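Local coordinates for protein D-mannonate dehydratase (Streptococcus suis, PDB 3BDK) that probably catalyses the dehydration of D-mannonate to 2-dehydro-3-deoxy-D-gluconate, a manganese- or iron-dependent step in pentose and glucuronate interconversion, at residues N267-L270 against A271-E274; G236-A239 against V240-F243. All blocks are in the same frame, centred on the assembly; numbering follows the deposited sequence.

Contact 1: N267-L270 against A271-E274; sequences NDVL and AMTE
Asp-268 and Ala-271 meet in a side-chain-to-backbone hydrogen bond: the Asp-268 carboxylate oxygen OD1 accepts from Ala-271 N at 2.8 Å. The bond is nearly straight at the donor (167°), yet the amide approaches from above the carboxylate plane. With CG turned anti to the backbone N (chi1 174°), the short side chain folds forward over the first turn, and its CG also lies 3.6 Å from Ala-271 CB. Ala-271 CB lies over the same face of the carboxylate as the amide, and a methyl is small enough to fit there beside the bond.

This is the N-cap of helix 269-278, which packs on the outside of the xylose isomerase-like TIM barrel. Aspartate suits the position, since a carboxylate can take up an amide hydrogen of the first turn and its negative charge probably interacts favourably with the helix dipole.

Among the backbone bonds, Met-272 N donates to Asp-268 O, and Glu-274 N to Leu-270 O. Val-269 O is gripped twice, by Thr-273 N at 2.6 Å and by Thr-273 OG1 at 2.7 Å, the two donors reaching it from opposite faces of its carbonyl plane. The threonine hydroxyl, on a buried face of the helix, thus has its hydrogen taken up within its own helix, while its side chain packs on Leu-317, Val-258 and Met-256.

Apolar contact comes from Met-272, whose chain bends at chi3 (-81°) and carries CE back to 3.4 Å from Asn-267 CB. The same methyl lies 4.2 Å from Val-269 CG1. The Asn-267 amide nitrogen ND2 donates to the carbonyl oxygens of Tyr-261 and Thr-235.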
# COMPACT_ATOMS: atom_id res chain seq x y z
N ASN A 267 -3.65 -23.57 -13.50
CA ASN A 267 -2.71 -23.57 -12.37
C ASN A 267 -3.34 -23.14 -11.05
O ASN A 267 -4.20 -22.25 -11.02
CB ASN A 267 -1.52 -22.67 -12.69
CG ASN A 267 -0.55 -23.32 -13.63
OD1 ASN A 267 -0.47 -24.54 -13.69
ND2 ASN A 267 0.20 -22.52 -14.35
N ASP A 268 -2.91 -23.79 -9.96
CA ASP A 268 -3.33 -23.44 -8.61
C ASP A 268 -2.06 -22.97 -7.84
O ASP A 268 -1.33 -23.79 -7.24
CB ASP A 268 -4.03 -24.63 -7.94
CG ASP A 268 -4.36 -24.40 -6.45
OD1 ASP A 268 -3.80 -23.50 -5.78
OD2 ASP A 268 -5.19 -25.15 -5.91
N VAL A 269 -1.82 -21.66 -7.90
CA VAL A 269 -0.67 -21.05 -7.26
C VAL A 269 -0.61 -21.31 -5.75
O VAL A 269 0.50 -21.45 -5.18
CB VAL A 269 -0.52 -19.52 -7.59
CG1 VAL A 269 -0.51 -19.26 -9.10
CG2 VAL A 269 -1.58 -18.68 -6.90
N LEU A 270 -1.77 -21.38 -5.09
CA LEU A 270 -1.79 -21.67 -3.65
C LEU A 270 -1.20 -23.02 -3.38
O LEU A 270 -0.38 -23.16 -2.47
CB LEU A 270 -3.19 -21.59 -3.06
CG LEU A 270 -3.81 -20.20 -2.92
CD1 LEU A 270 -5.01 -20.26 -2.02
CD2 LEU A 270 -2.80 -19.23 -2.40
N ALA A 271 -1.60 -24.03 -4.15
CA ALA A 271 -1.04 -25.36 -4.00
C ALA A 271 0.42 -25.35 -4.44
O ALA A 271 1.27 -25.95 -3.80
CB ALA A 271 -1.84 -26.37 -4.78
N MET A 272 0.71 -24.65 -5.54
CA MET A 272 2.06 -24.63 -6.08
C MET A 272 3.04 -23.98 -5.11
O MET A 272 4.19 -24.43 -4.92
CB MET A 272 2.07 -23.90 -7.41
CG MET A 272 1.91 -24.81 -8.61
SD MET A 272 2.39 -23.92 -10.09
CE MET A 272 0.88 -23.02 -10.36
N THR A 273 2.56 -22.90 -4.50
CA THR A 273 3.30 -22.18 -3.48
C THR A 273 3.59 -23.13 -2.32
O THR A 273 4.75 -23.34 -1.99
CB THR A 273 2.55 -20.91 -3.11
OG1 THR A 273 2.60 -20.02 -4.23
CG2 THR A 273 3.16 -20.22 -1.89
N GLU A 274 2.55 -23.73 -1.73
CA GLU A 274 2.77 -24.66 -0.62
C GLU A 274 3.70 -25.84 -0.98
O GLU A 274 4.74 -26.03 -0.33
CB GLU A 274 1.45 -25.16 -0.04
CG GLU A 274 1.62 -26.04 1.18
CD GLU A 274 0.39 -26.06 2.08
OE1 GLU A 274 -0.77 -26.05 1.58
OE2 GLU A 274 0.60 -26.10 3.32

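Contact 2: G236-A239 against V240-F243; sequences GQEA and VERF
Gln-237 and Glu-241, one helical turn apart, are joined by a side-chain hydrogen bond in which Gln-237 NE2 donates to Glu-241 OE2 at 3.2 Å. The donor hydrogen points almost straight at the oxygen (167°), and OE2 lies close to the glutamine amide plane, while NE2 meets it on the anti side of the Glu-241 carboxylate, tilted somewhat from the carboxylate plane. Amide and carboxylate planes are turned 51° against each other. The glutamine chain bends at chi2 (54°), which swings the amide along the helix toward the glutamate; Glu-241, extended beyond CG, comes to meet it and sets its CG 3.5 Å from NE2. A neutral amide suits this place because it offers a donor to the carboxylate, whereas Glu-238 OE1 is a like charge 4.4 Å from the same OE2 and probably disfavours the arrangement slightly.

Beneath these side chains runs the first part of helix 237-245, the helix of a right-handed beta-alpha-beta unit between strands 215-218 and 252-257 of the TIM barrel. Gly-236 is its N-cap residue, and its O accepts from Val-240 N at 3.0 Å. Three further i to i+4 bonds follow, the last from Phe-243 N to Ala-239 O at 2.7 Å. Val-240 CG2 also rests 3.5 Å from Gly-236 O.

Farther out, neighbouring helices set the surroundings. Gln-237, Val-240 and Glu-241 touch Tyr-275 of helix 269-278, while Phe-243, apolar and buried, packs on Leu-198 and Ile-202 of helix 191-210. Compact Ala-239 lies against Trp-195, on which Arg-242 also makes a cation-pi contact while its NH2 forms a salt bridge with Glu-192.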
# COMPACT_ATOMS: atom_id res chain seq x y z
N GLY A 236 4.10 -24.90 -14.91
CA GLY A 236 3.18 -25.42 -13.88
C GLY A 236 3.75 -26.41 -12.85
O GLY A 236 4.97 -26.65 -12.79
N GLN A 237 2.86 -27.00 -12.05
CA GLN A 237 3.24 -27.90 -10.95
C GLN A 237 4.19 -29.02 -11.35
O GLN A 237 5.18 -29.25 -10.66
CB GLN A 237 2.01 -28.49 -10.26
CG GLN A 237 2.30 -29.49 -9.11
CD GLN A 237 3.23 -28.93 -8.02
OE1 GLN A 237 3.24 -27.73 -7.73
NE2 GLN A 237 4.02 -29.81 -7.41
N GLU A 238 3.88 -29.70 -12.46
CA GLU A 238 4.75 -30.74 -13.04
C GLU A 238 6.15 -30.25 -13.30
O GLU A 238 7.12 -30.89 -12.89
CB GLU A 238 4.20 -31.21 -14.39
CG GLU A 238 3.71 -32.61 -14.38
CD GLU A 238 2.51 -32.78 -13.50
OE1 GLU A 238 2.68 -32.94 -12.26
OE2 GLU A 238 1.39 -32.74 -14.07
N ALA A 239 6.24 -29.15 -14.04
CA ALA A 239 7.51 -28.56 -14.41
C ALA A 239 8.32 -28.34 -13.13
O ALA A 239 9.47 -28.75 -13.05
CB ALA A 239 7.29 -27.25 -15.17
N VAL A 240 7.69 -27.72 -12.15
CA VAL A 240 8.31 -27.50 -10.85
C VAL A 240 8.97 -28.77 -10.28
O VAL A 240 10.19 -28.78 -10.04
CB VAL A 240 7.31 -26.86 -9.82
CG1 VAL A 240 7.86 -26.91 -8.40
CG2 VAL A 240 7.02 -25.44 -10.21
N GLU A 241 8.18 -29.82 -10.07
CA GLU A 241 8.73 -31.06 -9.53
C GLU A 241 9.94 -31.49 -10.36
O GLU A 241 11.03 -31.69 -9.83
CB GLU A 241 7.67 -32.16 -9.45
CG GLU A 241 6.58 -31.91 -8.45
CD GLU A 241 5.66 -33.09 -8.26
OE1 GLU A 241 6.20 -34.22 -8.13
OE2 GLU A 241 4.41 -32.88 -8.22
N ARG A 242 9.75 -31.56 -11.68
CA ARG A 242 10.83 -31.93 -12.58
C ARG A 242 12.06 -31.02 -12.44
O ARG A 242 13.19 -31.51 -12.47
CB ARG A 242 10.37 -31.95 -14.04
CG ARG A 242 11.10 -33.00 -14.85
CD ARG A 242 11.74 -32.45 -16.13
NE ARG A 242 11.04 -32.87 -17.34
CZ ARG A 242 11.60 -33.53 -18.35
NH1 ARG A 242 12.89 -33.85 -18.31
NH2 ARG A 242 10.88 -33.86 -19.41
N PHE A 243 11.83 -29.71 -12.30
CA PHE A 243 12.94 -28.77 -12.34
C PHE A 243 13.77 -28.88 -11.07
O PHE A 243 15.00 -28.90 -11.10
CB PHE A 243 12.49 -27.33 -12.48
CG PHE A 243 13.62 -26.34 -12.37
CD1 PHE A 243 14.38 -26.02 -13.49
CD2 PHE A 243 13.95 -25.78 -11.15
CE1 PHE A 243 15.43 -25.13 -13.40
CE2 PHE A 243 15.00 -24.90 -11.04
CZ PHE A 243 15.75 -24.57 -12.16

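In the fold
Both contacts are first turns of outer helices of the TIM barrel, with centres about 11 Å apart. Contact 2 comes earlier in the chain, on helix 237-245; strand 252-257 and helix 258-262 follow before contact 1 opens helix 269-278. The two helix starts touch directly: Met-272 CG lies 3.3 Å from Gln-237 OE1, and Asn-267 OD1 is 3.8 Å from Gly-236 CA. Strand 252-257 lies between strands 215-218 and 282-286 in the parallel sheet, so the helices belong to successive steps around the barrel. They help form its outer layer, while the sheet carries metal ligand His-286 at the end of strand 282-286.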